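Local coordinates for protein putative ABC type-2 transporter (PDB 3CNI) that is one domain of a putative ABC-2 family membrane transporter that binds calcium ions and probably takes part in transport across the cell membrane, at residues T22-A27 / I60-G65; E103-Q108 / D125-V130. All coordinates share one frame; numbering follows the deposited sequence.

Interaction 1 (T22-A27 / I60-G65). With CA (calcium ion), chain C.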
# COMPACT_ATOMS: atom_id res chain seq x y z
N THR A 22 13.87 2.42 -20.45
CA THR A 22 12.90 1.34 -20.72
C THR A 22 12.11 0.94 -19.52
O THR A 22 10.88 0.83 -19.57
CB THR A 22 13.60 0.09 -21.39
OG1 THR A 22 14.08 0.48 -22.68
CG2 THR A 22 12.67 -1.13 -21.59
N ILE A 23 12.76 0.76 -18.39
CA ILE A 23 12.00 0.34 -17.20
C ILE A 23 11.07 1.50 -16.71
O ILE A 23 9.94 1.25 -16.26
CB ILE A 23 12.91 -0.22 -16.08
CG1 ILE A 23 12.02 -0.97 -15.06
CG2 ILE A 23 13.68 0.88 -15.37
CD1 ILE A 23 11.54 -2.27 -15.65
N ALA A 24 11.54 2.75 -16.79
CA ALA A 24 10.64 3.92 -16.63
C ALA A 24 9.44 3.85 -17.54
O ALA A 24 8.33 4.08 -17.14
CB ALA A 24 11.38 5.24 -16.94
N GLU A 25 9.69 3.66 -18.83
CA GLU A 25 8.55 3.52 -19.79
C GLU A 25 7.54 2.47 -19.35
O GLU A 25 6.31 2.62 -19.51
CB GLU A 25 8.99 3.22 -21.18
CG GLU A 25 9.81 4.32 -21.75
CD GLU A 25 10.25 4.02 -23.16
OE1 GLU A 25 9.89 2.93 -23.66
OE2 GLU A 25 10.96 4.85 -23.78
N LEU A 26 8.08 1.45 -18.72
CA LEU A 26 7.31 0.30 -18.31
C LEU A 26 6.47 0.59 -17.08
O LEU A 26 5.36 0.13 -16.95
CB LEU A 26 8.26 -0.85 -18.03
CG LEU A 26 7.67 -2.23 -18.06
CD1 LEU A 26 6.65 -2.28 -16.93
CD2 LEU A 26 7.14 -2.56 -19.48
N ALA A 27 7.01 1.43 -16.21
CA ALA A 27 6.30 1.89 -15.05
C ALA A 27 5.11 2.75 -15.53
O ALA A 27 3.99 2.57 -15.11
CB ALA A 27 7.23 2.68 -14.14
N ILE A 60 1.58 11.45 -10.65
CA ILE A 60 2.69 10.53 -10.38
C ILE A 60 3.90 10.89 -11.25
O ILE A 60 3.77 11.05 -12.44
CB ILE A 60 2.23 9.07 -10.59
CG1 ILE A 60 1.17 8.72 -9.48
CG2 ILE A 60 3.35 8.14 -10.48
CD1 ILE A 60 0.36 7.42 -9.72
N VAL A 61 5.03 11.19 -10.64
CA VAL A 61 6.21 11.58 -11.39
C VAL A 61 7.23 10.47 -11.34
O VAL A 61 7.63 9.99 -10.25
CB VAL A 61 6.85 12.95 -10.92
CG1 VAL A 61 8.07 13.33 -11.82
CG2 VAL A 61 5.77 14.07 -10.88
N ILE A 62 7.63 10.07 -12.56
CA ILE A 62 8.78 9.15 -12.77
C ILE A 62 9.96 10.03 -13.13
O ILE A 62 10.11 10.41 -14.28
CB ILE A 62 8.51 8.07 -13.88
CG1 ILE A 62 7.22 7.30 -13.58
CG2 ILE A 62 9.68 7.00 -13.98
CD1 ILE A 62 6.44 6.85 -14.84
N PRO A 63 10.79 10.40 -12.13
CA PRO A 63 11.87 11.32 -12.39
C PRO A 63 13.03 10.66 -13.09
O PRO A 63 13.18 9.44 -13.05
CB PRO A 63 12.30 11.83 -10.99
CG PRO A 63 11.81 10.85 -10.04
CD PRO A 63 10.82 9.89 -10.74
N LYS A 64 13.77 11.51 -13.78
CA LYS A 64 15.07 11.22 -14.35
C LYS A 64 15.96 10.53 -13.28
O LYS A 64 16.06 10.97 -12.16
CB LYS A 64 15.66 12.53 -14.91
CG LYS A 64 17.06 12.45 -15.49
CD LYS A 64 17.65 13.85 -15.87
N GLY A 65 16.56 9.40 -13.64
CA GLY A 65 17.37 8.60 -12.71
C GLY A 65 16.67 7.33 -12.21
O GLY A 65 17.28 6.50 -11.52
CA CA C . 12.06 3.66 -25.80
O HOH W 1 13.65 3.67 -23.92
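A24 and A27 turn their methyl groups toward I62, one turn apart on the helix that opens with this segment, and I62 answers with a separate branch for each. T22, exposed at the start of the segment, makes through its OG1 a weak, long hydrogen bond to a water that also binds a calcium ion. Two residues on, A24 brings its CB to 3.8 Å from I62 CG2. That branch lies opposite the backbone N of I62, because chi1 of -54° sets CG1 beside the nitrogen instead. E25 points away from the strand, extended beyond CG, and its OE2 binds the calcium at 2.6 Å while OE1 stands farther off, at 3.1 Å from the ion: an acidic residue suits this outward face. A27 closes the segment, with its CB 4.3 Å from I62 CD1. A24 CA and I62 CA come within 6.8 Å, a spacing that suits small alanines, and the beta-branched isoleucine suits an extended backbone while its two branches lie against the alanine methyls. F66 of helix 66-72 also packs on both alanines. Helix 22-32 lying against strands 12-17 and 58-62, which run parallel and side by side, is the helix-on-sheet layering of an alpha/beta fold.

Interaction 2 (E103-Q108 / D125-V130); sequences ESLKVQ and DPLEIV
K106 lays the aliphatic root of its side chain over P126 and L127, while its ammonium group reaches back to an acid on its own helix. The chain is extended beyond CG, with chi2 at 180°, and crosses the proline ring at about a right angle: CB and CG both lie 4.0 Å from P126 CG. L127 meets the CG methylene through one methyl, its CD1 being 3.8 Å from K106 CG. L127 CD1 also touches L105 CD2, at 4.1 Å, the two side chains crossing at about a right angle. L105 gets there because its CG stands opposite the backbone N (chi1 170°), which brings the end of the side chain nearer the strand than its first bond suggests. At the far end K106 NZ forms a salt bridge with E103 OE1 at 2.9 Å, three residues earlier, though its hydrogen bonds to both carboxylate oxygens are weak. A long lysine thus suits this half-covered site, greasy below and charged at the tip, whereas leucines suit the buried side. P126 precedes strand 127-135, which L127 begins and which pairs with strand 76-84; L105 also packs on A30 and L31 of helix 22-32, and E103 and V107 meet S99 and G96 of the second subunit.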
# COMPACT_ATOMS: atom_id res chain seq x y z
N GLU A 103 1.32 -0.17 -5.03
CA GLU A 103 1.74 -1.52 -4.54
C GLU A 103 1.73 -2.42 -5.72
O GLU A 103 2.64 -3.21 -5.98
CB GLU A 103 0.81 -2.07 -3.46
CG GLU A 103 0.92 -1.36 -2.16
CD GLU A 103 2.29 -1.51 -1.53
OE1 GLU A 103 3.08 -2.39 -1.96
OE2 GLU A 103 2.59 -0.74 -0.60
N SER A 104 0.70 -2.27 -6.51
CA SER A 104 0.53 -3.22 -7.64
C SER A 104 1.62 -3.04 -8.70
O SER A 104 2.06 -3.97 -9.37
CB SER A 104 -0.90 -3.06 -8.19
OG SER A 104 -0.96 -3.67 -9.44
N LEU A 105 2.11 -1.83 -8.82
CA LEU A 105 3.17 -1.50 -9.77
C LEU A 105 4.48 -2.20 -9.40
O LEU A 105 5.29 -2.60 -10.23
CB LEU A 105 3.38 0.02 -9.80
CG LEU A 105 4.61 0.49 -10.57
CD1 LEU A 105 4.59 0.08 -12.14
CD2 LEU A 105 4.86 1.98 -10.31
N LYS A 106 4.66 -2.38 -8.10
CA LYS A 106 5.87 -2.95 -7.61
C LYS A 106 5.94 -4.38 -8.08
O LYS A 106 7.02 -4.87 -8.46
CB LYS A 106 5.86 -2.97 -6.10
CG LYS A 106 5.88 -1.57 -5.43
CD LYS A 106 5.88 -1.78 -3.93
CE LYS A 106 5.81 -0.44 -3.21
NZ LYS A 106 5.43 -0.71 -1.81
N VAL A 107 4.79 -5.04 -7.96
CA VAL A 107 4.59 -6.39 -8.47
C VAL A 107 4.82 -6.45 -10.03
O VAL A 107 5.44 -7.37 -10.57
CB VAL A 107 3.14 -6.95 -8.08
CG1 VAL A 107 2.89 -8.33 -8.77
CG2 VAL A 107 2.97 -7.07 -6.58
N GLN A 108 4.33 -5.45 -10.74
CA GLN A 108 4.43 -5.43 -12.19
C GLN A 108 5.83 -5.03 -12.65
O GLN A 108 6.09 -4.97 -13.85
CB GLN A 108 3.40 -4.53 -12.85
CG GLN A 108 1.95 -4.92 -12.63
CD GLN A 108 0.96 -3.85 -13.12
OE1 GLN A 108 0.77 -3.67 -14.32
NE2 GLN A 108 0.34 -3.11 -12.19
N ASP A 125 11.09 -4.36 -2.27
CA ASP A 125 11.02 -2.97 -1.98
C ASP A 125 11.77 -2.17 -2.98
O ASP A 125 12.84 -1.71 -2.73
CB ASP A 125 11.55 -2.72 -0.59
CG ASP A 125 11.14 -1.40 -0.05
OD1 ASP A 125 10.15 -0.82 -0.52
OD2 ASP A 125 11.81 -0.93 0.87
N PRO A 126 11.16 -1.98 -4.12
CA PRO A 126 11.85 -1.45 -5.28
C PRO A 126 11.76 0.04 -5.32
O PRO A 126 12.56 0.64 -6.00
CB PRO A 126 11.05 -2.04 -6.41
CG PRO A 126 9.78 -2.30 -5.83
CD PRO A 126 10.05 -2.82 -4.53
N LEU A 127 10.80 0.63 -4.62
CA LEU A 127 10.48 2.03 -4.85
C LEU A 127 10.69 2.85 -3.58
O LEU A 127 10.36 2.41 -2.48
CB LEU A 127 9.04 2.18 -5.35
CG LEU A 127 8.70 1.48 -6.66
CD1 LEU A 127 7.23 1.65 -7.00
CD2 LEU A 127 9.58 2.01 -7.79
N GLU A 128 11.23 4.05 -3.74
CA GLU A 128 11.19 5.05 -2.70
C GLU A 128 10.17 6.16 -3.01
O GLU A 128 10.46 7.12 -3.74
CB GLU A 128 12.57 5.63 -2.59
CG GLU A 128 12.76 6.60 -1.53
CD GLU A 128 14.21 7.05 -1.51
OE1 GLU A 128 15.10 6.12 -1.47
OE2 GLU A 128 14.45 8.29 -1.59
N ILE A 129 8.98 5.99 -2.42
CA ILE A 129 7.80 6.87 -2.60
C ILE A 129 7.87 8.17 -1.80
O ILE A 129 7.79 8.18 -0.58
CB ILE A 129 6.47 6.19 -2.22
CG1 ILE A 129 6.27 4.82 -2.90
CG2 ILE A 129 5.29 7.13 -2.54
CD1 ILE A 129 6.62 4.77 -4.34
N VAL A 130 8.04 9.28 -2.54
CA VAL A 130 7.99 10.64 -1.98
C VAL A 130 6.62 11.28 -2.29
O VAL A 130 6.17 11.28 -3.44
CB VAL A 130 9.11 11.53 -2.55
CG1 VAL A 130 9.03 12.94 -1.98
CG2 VAL A 130 10.50 10.90 -2.27

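In the fold
Interactions 1 and 2 follow one another along the chain, and their centres lie 12 Å apart. Both set a helix on the same mixed sheet, the first against strand 58-62 and the second against strand 127-135, with strand 76-84 between. Segments 22-27 and 103-108 also meet directly: A27 CA packs on L105 CD1 at 3.8 Å, and L26 CD1 approaches Q108 O at 4.1 Å, joining the contacts into one layer. Calcium lies near each. In interaction 1 the ion is held by E25, whereas in interaction 2 a bound calcium lies about 5 Å from the side chain of K106. S99, which with E146 belongs to a calcium site, has its side chain about 9 Å from that of K106.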